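Local coordinates for terminase large subunit (Thermus phage G20c, PDB 5M1P), which packages viral DNA into empty capsids as an ATP-driven motor and cuts the genome with its RuvC-like nuclease domain to start and finish each packaging round, at residues A[128-142]-A[177-189]. Numbering follows the deposited sequence.
Sequences LISNLALLMEKGQVA and DIVMSLALAYSQY. With CA (calcium ion), chain C.
In the RNase H-like nuclease fold, the helix that carries the metal ligand Asp177 packs across helix 122-137, and Leu132 is the knob between Val179, Leu182, Ala183 and Tyr186. The two short axes cross at 80° and approach to 8.6 Å; Leu132 and Ala183 form the nearest CA pair, 5.5 Å apart. With CG anti to the backbone N (chi1 177°), the branch of Leu132 is carried toward helix 177-186: CD2 packs on the backbone and CB of Ala183 and on Leu182 CB, and CD1 meets Tyr186 CD2 at 3.7 Å. Toward the metal end, Ile129 CD1 meets Val179 CG1 at 3.6 Å, the side chains crossing at about a right angle, and also touches Met180 SD. Leu128 puts CD1 against Leu184 CD2 and Met180 CE, and CD2 against Ser187 CB (3.6 Å). Val141 CG2 sits over one face of the Tyr186 ring, 4.2 Å from the centroid, a CH-pi contact. Tyr186 OH accepts a nearly straight bond from Ala142 N (3.1 Å, 168°) and also bonds Gly60 O. At the partly exposed border, Asn131 ND2 makes a weak bond to Tyr186 O and donates to a water that in turn donates to Leu128 O and Ala183 O. Asp177 OD2 binds calcium at 2.4 Å, alongside Asp42, Asp48, the carbonyls of Phe43 and Tyr49, and a water. Mainly apolar, with polar links at the Tyr186 hydroxyl and the bridging water, the contact is consistent with a firmly held metal-bearing helix.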
loop_
_atom_site.group_PDB
_atom_site.type_symbol
_atom_site.label_atom_id
_atom_site.label_comp_id
_atom_site.label_asym_id
_atom_site.label_seq_id
_atom_site.Cartn_x
_atom_site.Cartn_y
_atom_site.Cartn_z
ATOM N N LEU A 128 -7.461 4.973 7.752
ATOM C CA LEU A 128 -6.828 4.638 6.466
ATOM C C LEU A 128 -7.721 3.778 5.583
ATOM O O LEU A 128 -7.931 4.072 4.396
ATOM C CB LEU A 128 -5.504 3.903 6.707
ATOM C CG LEU A 128 -4.349 4.755 7.221
ATOM C CD1 LEU A 128 -3.201 3.879 7.683
ATOM C CD2 LEU A 128 -3.886 5.724 6.139
ATOM N N ILE A 129 -8.251 2.713 6.158
ATOM C CA ILE A 129 -9.080 1.779 5.398
ATOM C C ILE A 129 -10.419 2.391 4.973
ATOM O O ILE A 129 -10.842 2.210 3.831
ATOM C CB ILE A 129 -9.302 0.474 6.184
ATOM C CG1 ILE A 129 -7.974 -0.287 6.352
ATOM C CG2 ILE A 129 -10.371 -0.388 5.519
ATOM C CD1 ILE A 129 -7.341 -0.824 5.080
ATOM N N SER A 130 -11.078 3.104 5.880
ATOM C CA SER A 130 -12.342 3.757 5.541
ATOM C C SER A 130 -12.148 4.770 4.408
ATOM O O SER A 130 -12.983 4.850 3.516
ATOM C CB SER A 130 -12.989 4.412 6.762
ATOM O OG SER A 130 -12.195 5.446 7.290
ATOM N N ASN A 131 -11.039 5.504 4.415
ATOM C CA ASN A 131 -10.734 6.400 3.328
ATOM C C ASN A 131 -10.596 5.637 2.008
ATOM O O ASN A 131 -11.179 6.040 0.998
ATOM C CB ASN A 131 -9.460 7.183 3.632
ATOM C CG ASN A 131 -9.115 8.156 2.531
ATOM O OD1 ASN A 131 -9.859 9.100 2.283
ATOM N ND2 ASN A 131 -8.001 7.917 1.849
ATOM N N LEU A 132 -9.826 4.556 2.006
ATOM C CA LEU A 132 -9.656 3.753 0.801
ATOM C C LEU A 132 -10.993 3.197 0.314
ATOM O O LEU A 132 -11.303 3.239 -0.880
ATOM C CB LEU A 132 -8.645 2.627 1.035
ATOM C CG LEU A 132 -8.396 1.652 -0.119
ATOM C CD1 LEU A 132 -7.823 2.373 -1.321
ATOM C CD2 LEU A 132 -7.452 0.538 0.296
ATOM N N ALA A 133 -11.789 2.676 1.243
ATOM C CA ALA A 133 -13.090 2.093 0.898
ATOM C C ALA A 133 -14.040 3.104 0.286
ATOM O O ALA A 133 -14.750 2.782 -0.674
ATOM C CB ALA A 133 -13.734 1.487 2.127
ATOM N N LEU A 134 -14.064 4.316 0.831
ATOM C CA LEU A 134 -14.939 5.369 0.316
ATOM C C LEU A 134 -14.519 5.803 -1.080
ATOM O O LEU A 134 -15.356 5.925 -1.977
ATOM C CB LEU A 134 -14.947 6.577 1.251
ATOM C CG LEU A 134 -15.776 7.787 0.797
ATOM C CD1 LEU A 134 -17.243 7.414 0.678
ATOM C CD2 LEU A 134 -15.587 8.947 1.754
ATOM N N LEU A 135 -13.229 6.062 -1.264
ATOM C CA LEU A 135 -12.705 6.389 -2.592
ATOM C C LEU A 135 -12.998 5.273 -3.597
ATOM O O LEU A 135 -13.290 5.528 -4.767
ATOM C CB LEU A 135 -11.195 6.621 -2.525
ATOM C CG LEU A 135 -10.770 7.921 -1.852
ATOM C CD1 LEU A 135 -9.274 7.882 -1.553
ATOM C CD2 LEU A 135 -11.120 9.137 -2.698
ATOM N N MET A 136 -12.941 4.028 -3.131
ATOM C CA MET A 136 -13.205 2.891 -4.002
ATOM C C MET A 136 -14.657 2.871 -4.472
ATOM O O MET A 136 -14.923 2.732 -5.670
ATOM C CB MET A 136 -12.882 1.576 -3.305
ATOM C CG MET A 136 -12.842 0.389 -4.250
ATOM S SD MET A 136 -12.584 -1.189 -3.420
ATOM C CE MET A 136 -10.950 -0.942 -2.723
ATOM N N GLU A 137 -15.592 3.042 -3.543
ATOM C CA GLU A 137 -17.015 3.071 -3.906
ATOM C C GLU A 137 -17.307 4.215 -4.863
ATOM O O GLU A 137 -18.137 4.064 -5.758
ATOM C CB GLU A 137 -17.903 3.168 -2.664
ATOM C CG GLU A 137 -19.396 3.243 -2.961
ATOM C CD GLU A 137 -19.917 2.004 -3.660
ATOM O OE1 GLU A 137 -20.496 2.123 -4.764
ATOM O OE2 GLU A 137 -19.755 0.900 -3.104
ATOM N N LYS A 138 -16.586 5.324 -4.707
ATOM C CA LYS A 138 -16.735 6.480 -5.594
ATOM C C LYS A 138 -16.081 6.329 -6.972
ATOM O O LYS A 138 -16.114 7.268 -7.766
ATOM C CB LYS A 138 -16.179 7.723 -4.907
ATOM C CG LYS A 138 -16.999 8.186 -3.712
ATOM C CD LYS A 138 -16.465 9.501 -3.171
ATOM C CE LYS A 138 -17.365 10.094 -2.103
ATOM N NZ LYS A 138 -16.632 11.107 -1.289
ATOM N N GLY A 139 -15.475 5.175 -7.256
ATOM C CA GLY A 139 -14.871 4.913 -8.553
ATOM C C GLY A 139 -13.559 5.642 -8.767
ATOM O O GLY A 139 -13.181 5.900 -9.904
ATOM N N GLN A 140 -12.864 5.972 -7.677
ATOM C CA GLN A 140 -11.619 6.750 -7.747
ATOM C C GLN A 140 -10.335 5.940 -7.506
ATOM O O GLN A 140 -9.231 6.479 -7.591
ATOM C CB GLN A 140 -11.719 7.934 -6.785
ATOM C CG GLN A 140 -12.815 8.907 -7.203
ATOM C CD GLN A 140 -12.904 10.136 -6.330
ATOM O OE1 GLN A 140 -12.496 11.225 -6.735
ATOM N NE2 GLN A 140 -13.437 9.972 -5.128
ATOM N N VAL A 141 -10.475 4.648 -7.227
ATOM C CA VAL A 141 -9.342 3.764 -6.978
ATOM C C VAL A 141 -9.122 2.912 -8.221
ATOM O O VAL A 141 -10.069 2.321 -8.756
ATOM C CB VAL A 141 -9.581 2.895 -5.723
ATOM C CG1 VAL A 141 -8.426 1.925 -5.480
ATOM C CG2 VAL A 141 -9.772 3.771 -4.492
ATOM N N ALA A 142 -7.886 2.897 -8.707
ATOM C CA ALA A 142 -7.518 2.158 -9.902
ATOM C C ALA A 142 -6.212 1.432 -9.648
ATOM O O ALA A 142 -5.206 2.061 -9.314
ATOM C CB ALA A 142 -7.396 3.109 -11.080
ATOM N N ASP A 177 -0.730 -6.947 3.376
ATOM C CA ASP A 177 0.339 -5.989 3.055
ATOM C C ASP A 177 -0.038 -5.129 1.854
ATOM O O ASP A 177 0.318 -3.955 1.795
ATOM C CB ASP A 177 1.667 -6.687 2.749
ATOM C CG ASP A 177 1.952 -7.830 3.679
ATOM O OD1 ASP A 177 1.552 -8.967 3.350
ATOM O OD2 ASP A 177 2.559 -7.603 4.743
ATOM N N ILE A 178 -0.726 -5.733 0.885
ATOM C CA ILE A 178 -1.164 -4.990 -0.304
ATOM C C ILE A 178 -2.256 -3.991 0.086
ATOM O O ILE A 178 -2.224 -2.819 -0.294
ATOM C CB ILE A 178 -1.696 -5.911 -1.417
ATOM C CG1 ILE A 178 -0.611 -6.888 -1.891
ATOM C CG2 ILE A 178 -2.248 -5.086 -2.588
ATOM C CD1 ILE A 178 -1.137 -8.006 -2.760
ATOM N N VAL A 179 -3.211 -4.456 0.880
ATOM C CA VAL A 179 -4.307 -3.601 1.348
ATOM C C VAL A 179 -3.758 -2.364 2.049
ATOM O O VAL A 179 -4.156 -1.236 1.759
ATOM C CB VAL A 179 -5.264 -4.373 2.294
ATOM C CG1 VAL A 179 -6.357 -3.454 2.819
ATOM C CG2 VAL A 179 -5.886 -5.567 1.566
ATOM N N MET A 180 -2.828 -2.593 2.968
ATOM C CA MET A 180 -2.270 -1.513 3.749
ATOM C C MET A 180 -1.419 -0.561 2.911
ATOM O O MET A 180 -1.520 0.649 3.086
ATOM C CB MET A 180 -1.488 -2.059 4.949
ATOM C CG MET A 180 -2.369 -2.731 6.004
ATOM S SD MET A 180 -3.841 -1.809 6.482
ATOM C CE MET A 180 -3.164 -0.230 6.976
ATOM N N SER A 181 -0.610 -1.099 2.002
ATOM C CA SER A 181 0.178 -0.262 1.097
ATOM C C SER A 181 -0.722 0.644 0.255
ATOM O O SER A 181 -0.463 1.836 0.126
ATOM C CB SER A 181 1.056 -1.145 0.217
ATOM O OG SER A 181 1.743 -0.373 -0.752
ATOM N N LEU A 182 -1.782 0.073 -0.292
ATOM C CA LEU A 182 -2.753 0.866 -1.051
ATOM C C LEU A 182 -3.418 1.937 -0.190
ATOM O O LEU A 182 -3.580 3.069 -0.625
ATOM C CB LEU A 182 -3.818 -0.030 -1.690
ATOM C CG LEU A 182 -3.342 -0.948 -2.808
ATOM C CD1 LEU A 182 -4.454 -1.930 -3.130
ATOM C CD2 LEU A 182 -2.901 -0.192 -4.055
ATOM N N ALA A 183 -3.785 1.583 1.037
ATOM C CA ALA A 183 -4.419 2.543 1.937
ATOM C C ALA A 183 -3.463 3.688 2.305
ATOM O O ALA A 183 -3.869 4.849 2.362
ATOM C CB ALA A 183 -4.915 1.843 3.191
ATOM N N LEU A 184 -2.194 3.358 2.532
ATOM C CA LEU A 184 -1.164 4.372 2.794
ATOM C C LEU A 184 -1.027 5.333 1.620
ATOM O O LEU A 184 -0.975 6.539 1.829
ATOM C CB LEU A 184 0.169 3.715 3.109
ATOM C CG LEU A 184 0.215 3.026 4.485
ATOM C CD1 LEU A 184 1.353 2.032 4.529
ATOM C CD2 LEU A 184 0.338 4.035 5.624
ATOM N N ALA A 185 -1.009 4.809 0.396
ATOM C CA ALA A 185 -0.937 5.663 -0.796
ATOM C C ALA A 185 -2.143 6.574 -0.901
ATOM O O ALA A 185 -2.013 7.800 -1.020
ATOM C CB ALA A 185 -0.799 4.816 -2.045
ATOM N N TYR A 186 -3.323 5.968 -0.862
ATOM C CA TYR A 186 -4.570 6.711 -1.033
ATOM C C TYR A 186 -4.926 7.657 0.105
ATOM O O TYR A 186 -5.782 8.524 -0.067
ATOM C CB TYR A 186 -5.737 5.759 -1.346
ATOM C CG TYR A 186 -5.784 5.369 -2.812
ATOM C CD1 TYR A 186 -6.323 6.233 -3.762
ATOM C CD2 TYR A 186 -5.227 4.174 -3.262
ATOM C CE1 TYR A 186 -6.336 5.900 -5.109
ATOM C CE2 TYR A 186 -5.249 3.819 -4.601
ATOM C CZ TYR A 186 -5.795 4.686 -5.529
ATOM O OH TYR A 186 -5.799 4.311 -6.859
ATOM N N SER A 187 -4.257 7.534 1.255
ATOM C CA SER A 187 -4.392 8.523 2.328
ATOM C C SER A 187 -4.036 9.938 1.878
ATOM O O SER A 187 -4.444 10.908 2.511
ATOM C CB SER A 187 -3.515 8.163 3.531
ATOM O OG SER A 187 -2.147 8.411 3.257
ATOM N N GLN A 188 -3.262 10.048 0.802
ATOM C CA GLN A 188 -2.818 11.327 0.263
ATOM C C GLN A 188 -3.685 11.869 -0.860
ATOM O O GLN A 188 -3.466 12.994 -1.301
ATOM C CB GLN A 188 -1.412 11.164 -0.291
ATOM C CG GLN A 188 -0.435 10.515 0.662
ATOM C CD GLN A 188 -0.205 11.335 1.913
ATOM O OE1 GLN A 188 0.359 12.427 1.840
ATOM N NE2 GLN A 188 -0.642 10.833 3.056
ATOM N N TYR A 189 -4.639 11.082 -1.340
ATOM C CA TYR A 189 -5.378 11.442 -2.545
ATOM C C TYR A 189 -6.580 12.305 -2.199
ATOM O O TYR A 189 -7.357 11.967 -1.323
ATOM C CB TYR A 189 -5.795 10.183 -3.296
ATOM C CG TYR A 189 -6.479 10.480 -4.609
ATOM C CD1 TYR A 189 -5.819 11.164 -5.626
ATOM C CD2 TYR A 189 -7.791 10.083 -4.839
ATOM C CE1 TYR A 189 -6.449 11.443 -6.830
ATOM C CE2 TYR A 189 -8.426 10.360 -6.044
ATOM C CZ TYR A 189 -7.750 11.037 -7.038
ATOM O OH TYR A 189 -8.373 11.311 -8.237
HETATM CA CA CA C . 4.431 -6.231 5.416
HETATM O O HOH W 1 -6.531 5.633 2.564
HETATM O O HOH W 2 3.270 -6.036 7.426
#